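Local structure of ThermoDBP-single stranded DNA binding protein (Thermoproteus tenax, 3TEK) at residues Gly38-Arg43 against Phe116-Glu121. The protein binds single-stranded DNA and appears to take the place of the canonical single-stranded DNA-binding protein in the Thermoproteales. Sequence-based numbering, arbitrary orientation.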
ATOM      1  N   GLY A  38      -7.762   5.467 -12.146  1.00 58.61           N
ATOM      2  CA  GLY A  38      -7.486   4.577 -13.257  1.00 58.46           C
ATOM      3  C   GLY A  38      -6.103   3.931 -13.178  1.00 60.98           C
ATOM      4  O   GLY A  38      -5.960   2.729 -13.423  1.00 61.68           O
ATOM      5  N   ARG A  39      -5.080   4.723 -12.871  1.00 59.91           N
ATOM      6  CA  ARG A  39      -3.702   4.207 -12.808  1.00 63.47           C
ATOM      7  C   ARG A  39      -3.511   3.286 -11.634  1.00 59.00           C
ATOM      8  O   ARG A  39      -2.909   2.226 -11.750  1.00 58.05           O
ATOM      9  CB  ARG A  39      -2.684   5.337 -12.663  1.00 68.64           C
ATOM     10  CG  ARG A  39      -2.504   6.223 -13.882  1.00 76.93           C
ATOM     11  CD  ARG A  39      -1.373   7.246 -13.637  1.00 81.97           C
ATOM     12  NE  ARG A  39      -0.182   6.657 -13.010  1.00 86.14           N
ATOM     13  CZ  ARG A  39       0.715   5.882 -13.618  1.00 91.86           C
ATOM     14  NH1 ARG A  39       0.595   5.563 -14.907  1.00 94.43           N
ATOM     15  NH2 ARG A  39       1.751   5.415 -12.926  1.00 92.99           N
ATOM     16  N   LEU A  40      -4.023   3.710 -10.489  1.00 55.74           N
ATOM     17  CA  LEU A  40      -3.750   3.010  -9.242  1.00 54.50           C
ATOM     18  C   LEU A  40      -4.624   1.766  -9.074  1.00 56.04           C
ATOM     19  O   LEU A  40      -4.121   0.694  -8.718  1.00 55.43           O
ATOM     20  CB  LEU A  40      -3.941   3.946  -8.046  1.00 51.41           C
ATOM     21  CG  LEU A  40      -3.713   3.301  -6.668  1.00 52.83           C
ATOM     22  CD1 LEU A  40      -2.263   2.825  -6.447  1.00 49.48           C
ATOM     23  CD2 LEU A  40      -4.190   4.298  -5.598  1.00 50.54           C
ATOM     24  N   PHE A  41      -5.924   1.934  -9.298  1.00 58.01           N
ATOM     25  CA  PHE A  41      -6.911   0.884  -9.023  1.00 61.98           C
ATOM     26  C   PHE A  41      -7.470   0.225 -10.275  1.00 67.32           C
ATOM     27  O   PHE A  41      -8.118  -0.808 -10.167  1.00 72.06           O
ATOM     28  CB  PHE A  41      -8.112   1.426  -8.234  1.00 59.91           C
ATOM     29  CG  PHE A  41      -7.788   1.949  -6.863  1.00 56.81           C
ATOM     30  CD1 PHE A  41      -7.159   1.151  -5.918  1.00 55.84           C
ATOM     31  CD2 PHE A  41      -8.144   3.252  -6.508  1.00 55.16           C
ATOM     32  CE1 PHE A  41      -6.882   1.653  -4.639  1.00 54.28           C
ATOM     33  CE2 PHE A  41      -7.880   3.757  -5.247  1.00 54.25           C
ATOM     34  CZ  PHE A  41      -7.240   2.959  -4.307  1.00 54.79           C
ATOM     35  N   GLY A  42      -7.230   0.814 -11.443  1.00 86.79           N
ATOM     36  CA  GLY A  42      -7.849   0.358 -12.696  1.00 91.12           C
ATOM     37  C   GLY A  42      -6.880  -0.206 -13.724  1.00 93.41           C
ATOM     38  O   GLY A  42      -5.789  -0.679 -13.380  1.00 90.41           O
ATOM     39  N   ARG A  43      -7.269  -0.132 -14.996  1.00101.19           N
ATOM     40  CA  ARG A  43      -6.522  -0.784 -16.082  1.00106.74           C
ATOM     41  C   ARG A  43      -5.540   0.130 -16.843  1.00106.97           C
ATOM     42  O   ARG A  43      -4.932  -0.307 -17.822  1.00105.85           O
ATOM     43  CB  ARG A  43      -7.505  -1.418 -17.075  1.00115.54           C
ATOM     44  CG  ARG A  43      -8.045  -0.450 -18.123  1.00124.19           C
ATOM     45  CD  ARG A  43      -9.425  -0.846 -18.601  1.00135.03           C
ATOM     46  NE  ARG A  43     -10.122   0.255 -19.266  1.00142.64           N
ATOM     47  CZ  ARG A  43     -10.628   1.323 -18.649  1.00147.04           C
ATOM     48  NH1 ARG A  43     -10.515   1.472 -17.331  1.00145.95           N
ATOM     49  NH2 ARG A  43     -11.247   2.261 -19.357  1.00154.77           N
ATOM     50  N   PHE A 116      -4.347  12.573  -7.040  1.00 54.55           N
ATOM     51  CA  PHE A 116      -4.247  12.441  -5.584  1.00 52.70           C
ATOM     52  C   PHE A 116      -3.066  11.564  -5.147  1.00 52.78           C
ATOM     53  O   PHE A 116      -2.455  10.861  -5.965  1.00 51.17           O
ATOM     54  CB  PHE A 116      -5.539  11.838  -5.011  1.00 50.50           C
ATOM     55  CG  PHE A 116      -5.861  10.480  -5.546  1.00 49.33           C
ATOM     56  CD1 PHE A 116      -5.256   9.332  -5.008  1.00 50.53           C
ATOM     57  CD2 PHE A 116      -6.746  10.331  -6.600  1.00 48.58           C
ATOM     58  CE1 PHE A 116      -5.546   8.062  -5.526  1.00 50.77           C
ATOM     59  CE2 PHE A 116      -7.034   9.073  -7.138  1.00 49.38           C
ATOM     60  CZ  PHE A 116      -6.452   7.941  -6.601  1.00 50.92           C
ATOM     61  N   MET A 117      -2.799  11.539  -3.865  1.00 30.00           N
ATOM     62  CA  MET A 117      -1.967  10.509  -3.316  1.00 30.00           C
ATOM     63  C   MET A 117      -2.508  10.007  -1.990  1.00 30.00           C
ATOM     64  O   MET A 117      -3.114  10.736  -1.248  1.00 30.00           O
ATOM     65  CB  MET A 117      -0.533  10.973  -3.188  1.00 20.00           C
ATOM     66  CG  MET A 117      -0.378  12.267  -2.547  1.00 20.00           C
ATOM     67  SD  MET A 117       1.274  12.901  -2.684  1.00 20.00           S
ATOM     68  CE  MET A 117       1.019  14.456  -1.945  1.00 20.00           C
ATOM     69  N   ILE A 118      -2.310   8.744  -1.715  1.00 53.22           N
ATOM     70  CA  ILE A 118      -2.777   8.180  -0.482  1.00 51.16           C
ATOM     71  C   ILE A 118      -1.586   7.797   0.352  1.00 51.48           C
ATOM     72  O   ILE A 118      -0.673   7.203  -0.132  1.00 52.97           O
ATOM     73  CB  ILE A 118      -3.603   6.954  -0.760  1.00 50.81           C
ATOM     74  CG1 ILE A 118      -4.834   7.362  -1.537  1.00 51.89           C
ATOM     75  CG2 ILE A 118      -4.004   6.259   0.501  1.00 49.56           C
ATOM     76  CD1 ILE A 118      -5.533   6.259  -2.161  1.00 51.21           C
ATOM     77  N   SER A 119      -1.598   8.166   1.611  1.00 51.82           N
ATOM     78  CA  SER A 119      -0.609   7.651   2.532  1.00 54.17           C
ATOM     79  C   SER A 119      -1.343   6.778   3.544  1.00 53.58           C
ATOM     80  O   SER A 119      -2.428   7.138   4.052  1.00 51.02           O
ATOM     81  CB  SER A 119       0.125   8.757   3.260  1.00 56.99           C
ATOM     82  OG  SER A 119      -0.768   9.407   4.136  1.00 63.57           O
ATOM     83  N   THR A 120      -0.754   5.636   3.832  1.00 49.66           N
ATOM     84  CA  THR A 120      -1.341   4.731   4.810  1.00 50.83           C
ATOM     85  C   THR A 120      -0.250   3.978   5.550  1.00 47.95           C
ATOM     86  O   THR A 120       0.938   4.133   5.258  1.00 50.63           O
ATOM     87  CB  THR A 120      -2.348   3.780   4.147  1.00 51.55           C
ATOM     88  OG1 THR A 120      -3.092   3.081   5.177  1.00 53.15           O
ATOM     89  CG2 THR A 120      -1.631   2.826   3.179  1.00 52.91           C
ATOM     90  N   GLU A 121      -0.653   3.222   6.554  1.00 47.31           N
ATOM     91  CA  GLU A 121       0.270   2.405   7.330  1.00 45.64           C
ATOM     92  C   GLU A 121      -0.161   0.957   7.305  1.00 43.40           C
ATOM     93  O   GLU A 121      -1.354   0.662   7.375  1.00 40.44           O
ATOM     94  CB  GLU A 121       0.300   2.854   8.776  1.00 48.91           C
ATOM     95  CG  GLU A 121       0.868   4.222   8.989  1.00 54.19           C
ATOM     96  CD  GLU A 121       1.307   4.449  10.445  1.00 56.08           C
ATOM     97  OE1 GLU A 121       1.131   3.552  11.321  1.00 56.76           O
ATOM     98  OE2 GLU A 121       1.837   5.537  10.689  1.00 59.45           O
TER
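Leu40 makes the first and widest contact that the short helix 37-41 offers to segment 116-121 of strand 116-124, and it shows how a single branched side chain can join two partners. The CB bond of Leu40 points toward the strand, and CG, anti to the backbone N (chi1 178°), carries CD2 to Phe116 and Ile118; this one methyl does all the touching. Leu40 CD2 meets the edge of the Phe116 ring, near its plane, 4.0 Å from Phe116 CE1, the two side chains crossing at about a right angle. Leu40 CD2 also lies 4.2 Å from Ile118 CD1. Strand 116-124 is an inner strand of a four-stranded antiparallel sheet in the single-stranded DNA-binding domain, and Phe116 and Ile118 also pack on helix 83-108, through Phe100 and through Leu96 and Trp99. Through this buried, wholly apolar contact the short helix thus joins a hydrophobic core that sheet and long helix share. Phe41 follows along the chain. Leu40 CD2 sits 3.6 Å above the plane of the Phe41 ring, offset toward the rim, while Ile118 CD1 approaches that ring obliquely, 4.3 Å from Phe41 CZ. Phe41 continues the apolar layer onto Phe93 of helix 83-108.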